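PDB 3NKL: UDP-D-quinovosamine 4-dehydrogenase from Vibrio fischeri, which is thought to act as an oxidoreductase and lyase of the polysaccharide synthase family, the chain here being only a Rossmann-type piece of the larger membrane protein. Local coordinates for residues K5-G11 against I66-A72; E94-P99 against I111-V117. All coordinates share one frame. Where two conformers were deposited one is given. Residues are numbered along the deposited sequence.

Contact 1: residues K5-G11 against I66-A72; sequences KKVLIYG and ISTVLLA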
loop_
_atom_site.group_PDB
_atom_site.type_symbol
_atom_site.label_atom_id
_atom_site.label_comp_id
_atom_site.label_asym_id
_atom_site.label_seq_id
_atom_site.Cartn_x
_atom_site.Cartn_y
_atom_site.Cartn_z
ATOM N N LYS B 5 8.866 -23.612 1.315
ATOM C CA LYS B 5 9.727 -22.856 0.415
ATOM C C LYS B 5 9.933 -21.421 0.909
ATOM O O LYS B 5 8.974 -20.697 1.165
ATOM C CB LYS B 5 9.131 -22.848 -0.987
ATOM C CG LYS B 5 10.161 -22.742 -2.072
ATOM C CD LYS B 5 9.759 -23.580 -3.279
ATOM C CE LYS B 5 8.573 -22.965 -4.007
ATOM N NZ LYS B 5 8.344 -23.594 -5.341
ATOM N N LYS B 6 11.182 -21.004 1.041
ATOM C CA LYS B 6 11.462 -19.671 1.564
ATOM C C LYS B 6 11.275 -18.590 0.499
ATOM O O LYS B 6 11.734 -18.732 -0.633
ATOM C CB LYS B 6 12.873 -19.621 2.132
ATOM C CG LYS B 6 13.033 -20.539 3.369
ATOM C CD LYS B 6 14.380 -20.340 4.002
ATOM C CE LYS B 6 14.680 -21.444 5.007
ATOM N NZ LYS B 6 16.154 -21.552 5.231
ATOM N N VAL B 7 10.587 -17.516 0.854
ATOM C CA VAL B 7 10.383 -16.419 -0.105
ATOM C C VAL B 7 10.628 -15.074 0.541
ATOM O O VAL B 7 10.585 -14.947 1.767
ATOM C CB VAL B 7 8.928 -16.360 -0.612
ATOM C CG1 VAL B 7 8.497 -17.696 -1.218
ATOM C CG2 VAL B 7 8.010 -15.975 0.522
ATOM N N LEU B 8 10.856 -14.056 -0.287
ATOM C CA LEU B 8 10.702 -12.687 0.156
ATOM C C LEU B 8 9.374 -12.169 -0.372
ATOM O O LEU B 8 8.920 -12.578 -1.454
ATOM C CB LEU B 8 11.808 -11.781 -0.390
ATOM C CG LEU B 8 13.256 -12.162 -0.071
ATOM C CD1 LEU B 8 14.195 -11.235 -0.825
ATOM C CD2 LEU B 8 13.488 -12.063 1.434
ATOM N N ILE B 9 8.768 -11.256 0.377
ATOM C CA ILE B 9 7.562 -10.568 -0.101
ATOM C C ILE B 9 7.931 -9.132 -0.400
ATOM O O ILE B 9 8.424 -8.411 0.474
ATOM C CB ILE B 9 6.436 -10.582 0.943
ATOM C CG1 ILE B 9 5.967 -12.023 1.181
ATOM C CG2 ILE B 9 5.278 -9.635 0.515
ATOM C CD1 ILE B 9 4.915 -12.153 2.263
ATOM N N TYR B 10 7.728 -8.725 -1.653
ATOM C CA TYR B 10 8.010 -7.361 -2.055
ATOM C C TYR B 10 6.726 -6.576 -1.806
ATOM O O TYR B 10 5.725 -6.812 -2.468
ATOM C CB TYR B 10 8.374 -7.319 -3.545
ATOM C CG TYR B 10 9.285 -6.186 -3.954
ATOM C CD1 TYR B 10 8.871 -4.855 -3.864
ATOM C CD2 TYR B 10 10.565 -6.444 -4.434
ATOM C CE1 TYR B 10 9.704 -3.816 -4.243
ATOM C CE2 TYR B 10 11.405 -5.406 -4.823
ATOM C CZ TYR B 10 10.977 -4.108 -4.714
ATOM O OH TYR B 10 11.826 -3.103 -5.104
ATOM N N GLY B 11 6.770 -5.650 -0.847
ATOM C CA GLY B 11 5.631 -4.809 -0.495
ATOM C C GLY B 11 5.305 -5.054 0.969
ATOM O O GLY B 11 4.780 -6.111 1.313
ATOM N N ILE B 66 16.961 -18.114 -1.448
ATOM C CA ILE B 66 15.610 -17.818 -1.921
ATOM C C ILE B 66 15.544 -17.920 -3.448
ATOM O O ILE B 66 16.356 -17.332 -4.143
ATOM C CB ILE B 66 15.165 -16.415 -1.440
ATOM C CG1 ILE B 66 14.790 -16.483 0.050
ATOM C CG2 ILE B 66 13.963 -15.914 -2.270
ATOM C CD1 ILE B 66 14.991 -15.214 0.793
ATOM N N SER B 67 14.591 -18.672 -3.984
ATOM C CA SER B 67 14.492 -18.740 -5.435
ATOM C C SER B 67 13.141 -18.262 -5.945
ATOM O O SER B 67 12.843 -18.424 -7.110
ATOM C CB SER B 67 14.772 -20.160 -5.942
ATOM O OG SER B 67 13.856 -21.070 -5.387
ATOM N N THR B 68 12.337 -17.690 -5.058
ATOM C CA THR B 68 10.999 -17.191 -5.412
ATOM C C THR B 68 10.717 -15.918 -4.634
ATOM O O THR B 68 10.927 -15.876 -3.420
ATOM C CB THR B 68 9.910 -18.235 -5.078
ATOM O OG1 THR B 68 10.105 -19.396 -5.884
ATOM C CG2 THR B 68 8.525 -17.692 -5.346
ATOM N N VAL B 69 10.249 -14.878 -5.332
ATOM C CA VAL B 69 9.871 -13.633 -4.686
ATOM C C VAL B 69 8.423 -13.336 -5.050
ATOM O O VAL B 69 8.025 -13.485 -6.206
ATOM C CB VAL B 69 10.828 -12.474 -5.080
ATOM C CG1 VAL B 69 10.278 -11.114 -4.606
ATOM C CG2 VAL B 69 12.243 -12.744 -4.510
ATOM N N LEU B 70 7.626 -12.970 -4.052
ATOM C CA LEU B 70 6.203 -12.710 -4.250
ATOM C C LEU B 70 5.926 -11.210 -4.222
ATOM O O LEU B 70 6.319 -10.519 -3.285
ATOM C CB LEU B 70 5.396 -13.391 -3.143
ATOM C CG LEU B 70 5.688 -14.875 -2.886
ATOM C CD1 LEU B 70 4.709 -15.379 -1.823
ATOM C CD2 LEU B 70 5.564 -15.675 -4.157
ATOM N N LEU B 71 5.222 -10.710 -5.227
ATOM C CA LEU B 71 4.923 -9.276 -5.293
ATOM C C LEU B 71 3.579 -8.983 -4.650
ATOM O O LEU B 71 2.567 -9.568 -5.029
ATOM C CB LEU B 71 4.882 -8.795 -6.737
ATOM C CG LEU B 71 6.167 -8.996 -7.544
ATOM C CD1 LEU B 71 5.988 -8.401 -8.921
ATOM C CD2 LEU B 71 7.351 -8.347 -6.851
ATOM N N ALA B 72 3.579 -8.085 -3.674
ATOM C CA ALA B 72 2.354 -7.636 -3.044
ATOM C C ALA B 72 2.359 -6.106 -3.085
ATOM O O ALA B 72 2.360 -5.439 -2.044
ATOM C CB ALA B 72 2.267 -8.158 -1.603
HETATM O O HOH W 1 12.852 -20.227 -2.441
#
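Strands 5-10 and 68-71 run parallel through the middle of the sheet, their axes 4.7 Å apart at closest and 25° from alignment. Three backbone hydrogen bonds join them: L70 N to L8 O (2.9 Å), Y10 N to L70 O (2.8 Å) and A72 N to Y10 O (2.8 Å). L70 thus gives and receives, as alternate residues do in a parallel ladder; backbone groups of V69 and L71 face strand 94-97. Toward the N-terminal end the strands splay. L8 N lies 3.6 Å from T68 O and finds no partner in the model, while water 1 bridges the gap, donating to K6 O (2.6 Å) and accepting from S67 N (2.8 Å). The polar backbone groups of V7 and I9 turn the other way, to H30, I32 and A33 of strand 29-35.

V7, I9, T68 and L70 share one face, where I9 and L70 pack on L23 of helix 14-25. L8, Y10, V69 and L71 line the other; there Y10 CB meets L71 CD2 at 3.6 Å, both residues touch I84 of helix 78-89, and L8 CD2 reaches I66 CD1 at 3.5 Å. Branched and aliphatic residues suit such a sheet covered on both faces. Y10 adds a hydroxyl, satisfied by D37, and T68 OG1 bonds weakly to E94. At G11 the backbone angles (121°/106°) would jam any CB against the preceding carbonyl, and also against A72 O, so glycine is required. Paired central parallel strands, the first ending in what is probably the opening glycine of a GxGxxG turn, are the signature of the Rossmann fold.

Contact 2: residues E94-P99 against I111-V117; sequences EVLTIP and IGQLKEV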
loop_
_atom_site.group_PDB
_atom_site.type_symbol
_atom_site.label_atom_id
_atom_site.label_comp_id
_atom_site.label_asym_id
_atom_site.label_seq_id
_atom_site.Cartn_x
_atom_site.Cartn_y
_atom_site.Cartn_z
ATOM N N GLU B 94 12.221 -16.726 -9.482
ATOM C CA GLU B 94 10.916 -16.796 -10.093
ATOM C C GLU B 94 10.100 -15.686 -9.436
ATOM O O GLU B 94 10.307 -15.363 -8.247
ATOM C CB GLU B 94 10.316 -18.149 -9.726
ATOM C CG GLU B 94 8.909 -18.329 -10.149
ATOM C CD GLU B 94 8.424 -19.743 -9.894
ATOM O OE1 GLU B 94 7.720 -20.276 -10.773
ATOM O OE2 GLU B 94 8.757 -20.312 -8.826
ATOM N N VAL B 95 9.191 -15.073 -10.185
ATOM C CA VAL B 95 8.435 -13.937 -9.628
ATOM C C VAL B 95 6.940 -14.213 -9.756
ATOM O O VAL B 95 6.456 -14.481 -10.868
ATOM C CB VAL B 95 8.803 -12.609 -10.331
ATOM C CG1 VAL B 95 7.985 -11.461 -9.755
ATOM C CG2 VAL B 95 10.297 -12.310 -10.179
ATOM N N LEU B 96 6.225 -14.182 -8.625
ATOM C CA LEU B 96 4.780 -14.409 -8.618
ATOM C C LEU B 96 4.142 -13.166 -8.047
ATOM O O LEU B 96 4.784 -12.430 -7.310
ATOM C CB LEU B 96 4.384 -15.592 -7.733
ATOM C CG LEU B 96 5.201 -16.876 -7.872
ATOM C CD1 LEU B 96 4.686 -17.950 -6.890
ATOM C CD2 LEU B 96 5.076 -17.352 -9.292
ATOM N N THR B 97 2.876 -12.937 -8.383
ATOM C CA THR B 97 2.194 -11.724 -7.929
ATOM C C THR B 97 0.784 -12.003 -7.425
ATOM O O THR B 97 0.087 -12.884 -7.947
ATOM C CB THR B 97 2.103 -10.643 -9.054
ATOM O OG1 THR B 97 1.406 -9.482 -8.558
ATOM C CG2 THR B 97 1.356 -11.173 -10.268
ATOM N N ILE B 98 0.350 -11.234 -6.428
ATOM C CA ILE B 98 -1.054 -11.283 -6.016
ATOM C C ILE B 98 -1.877 -10.550 -7.088
ATOM O O ILE B 98 -1.298 -9.906 -7.969
ATOM C CB ILE B 98 -1.246 -10.630 -4.633
ATOM C CG1 ILE B 98 -1.080 -9.106 -4.705
ATOM C CG2 ILE B 98 -0.262 -11.243 -3.596
ATOM C CD1 ILE B 98 -1.447 -8.421 -3.353
ATOM N N PRO B 99 -3.220 -10.623 -7.011
ATOM C CA PRO B 99 -4.069 -9.949 -8.005
ATOM C C PRO B 99 -3.885 -8.435 -8.106
ATOM O O PRO B 99 -3.319 -7.810 -7.218
ATOM C CB PRO B 99 -5.511 -10.256 -7.516
ATOM C CG PRO B 99 -5.341 -11.596 -6.801
ATOM C CD PRO B 99 -4.015 -11.447 -6.076
ATOM N N ILE B 111 -6.206 -12.325 -2.151
ATOM C CA ILE B 111 -4.796 -11.954 -2.096
ATOM C C ILE B 111 -3.891 -13.187 -2.185
ATOM O O ILE B 111 -2.752 -13.114 -2.654
ATOM C CB ILE B 111 -4.497 -11.140 -0.810
ATOM C CG1 ILE B 111 -5.180 -9.777 -0.888
ATOM C CG2 ILE B 111 -3.006 -10.870 -0.649
ATOM C CD1 ILE B 111 -4.909 -8.905 0.316
ATOM N N GLY B 112 -4.403 -14.334 -1.756
ATOM C CA GLY B 112 -3.588 -15.539 -1.766
ATOM C C GLY B 112 -3.423 -16.164 -3.144
ATOM O O GLY B 112 -2.671 -17.110 -3.284
ATOM N N GLN B 113 -4.143 -15.679 -4.159
ATOM C CA GLN B 113 -3.986 -16.257 -5.504
ATOM C C GLN B 113 -2.717 -15.691 -6.134
ATOM O O GLN B 113 -2.633 -14.497 -6.435
ATOM C CB GLN B 113 -5.206 -15.960 -6.386
ATOM C CG GLN B 113 -6.509 -16.617 -5.902
ATOM C CD GLN B 113 -7.696 -16.320 -6.821
ATOM O OE1 GLN B 113 -8.673 -15.692 -6.412
ATOM N NE2 GLN B 113 -7.618 -16.798 -8.063
ATOM N N LEU B 114 -1.724 -16.544 -6.333
ATOM C CA LEU B 114 -0.418 -16.089 -6.802
ATOM C C LEU B 114 -0.218 -16.526 -8.242
ATOM O O LEU B 114 -0.267 -17.719 -8.534
ATOM C CB LEU B 114 0.682 -16.721 -5.934
ATOM C CG LEU B 114 0.737 -16.232 -4.478
ATOM C CD1 LEU B 114 1.718 -17.072 -3.678
ATOM C CD2 LEU B 114 1.119 -14.743 -4.429
ATOM N N LYS B 115 0.004 -15.563 -9.137
ATOM C CA LYS B 115 0.190 -15.866 -10.551
ATOM C C LYS B 115 1.623 -15.582 -10.985
ATOM O O LYS B 115 2.211 -14.584 -10.570
ATOM C CB LYS B 115 -0.752 -14.961 -11.345
ATOM C CG LYS B 115 -0.712 -15.159 -12.850
ATOM C CD LYS B 115 -1.885 -14.374 -13.434
ATOM C CE LYS B 115 -1.440 -13.463 -14.532
ATOM N NZ LYS B 115 -1.302 -14.253 -15.777
ATOM N N GLU B 116 2.179 -16.440 -11.834
ATOM C CA GLU B 116 3.517 -16.184 -12.391
ATOM C C GLU B 116 3.457 -14.922 -13.262
ATOM O O GLU B 116 2.520 -14.764 -14.039
ATOM C CB GLU B 116 4.010 -17.411 -13.180
ATOM C CG GLU B 116 4.024 -18.690 -12.333
ATOM C CD GLU B 116 4.458 -19.960 -13.075
ATOM O OE1 GLU B 116 4.777 -20.950 -12.376
ATOM O OE2 GLU B 116 4.465 -19.986 -14.329
ATOM N N VAL B 117 4.414 -14.000 -13.121
ATOM C CA VAL B 117 4.392 -12.806 -13.974
ATOM C C VAL B 117 4.591 -13.189 -15.446
ATOM O O VAL B 117 5.175 -14.233 -15.740
ATOM C CB VAL B 117 5.412 -11.726 -13.555
ATOM C CG1 VAL B 117 5.135 -11.288 -12.113
ATOM C CG2 VAL B 117 6.828 -12.226 -13.736
HETATM O O HOH W 2 5.652 -21.599 -9.765
#
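T97, L96 and V117 lose the most surface here. T97 forms an antiparallel hydrogen-bonded pair with K115: T97 N donates to K115 O (2.8 Å) and K115 N to T97 O (2.9 Å). Its hydroxyl is occupied as well, OG1 donating to I98 O (2.8 Å) and bonding K81, while its methyl CG2 lies 4.2 Å from V117 CG1; threonine serves both needs. L96, in the neighbouring non-hydrogen-bonded pair with E116, sits on the opposite face. Its CD2 touches E116 CG at 3.5 Å, its CB lies 4.3 Å from L114 CB, and it also packs on L70. V117 closes the ladder, N to V95 O at 3.1 Å, with V95 CG1 and V117 CG1 3.7 Å apart and I85 of helix 78-89 beneath. E94 and E116 bring like charges together, their OE1 atoms 3.4 Å apart; water 2 donates to each OE1 (2.7 and 2.8 Å) and eases the repulsion. This is a short antiparallel edge strand, outermost within the chain, added to the parallel Rossmann-type sheet.

From the N terminus, strand 5-10 starts the sheet, and the chain then builds strands 29-35, 45-46 and 49-52 on one side of it, 45-46 being outermost. Helix 57-64 leads back to strand 68-71 on the other side, so contact 1 closes a 54-residue loop and joins the two halves of the sheet. Helix 78-89 then leads to strand 94-97, and contact 2 closes a much shorter loop holding helix 101-105. The contacts follow in series, neither nested nor crossed, with centres 10 Å apart. Strands 68-71 and 94-97 are neighbours, probably hydrogen-bonded from L71 N to L96 O (2.7 Å) and V69 N to E94 O (3.0 Å), making one continuous sheet.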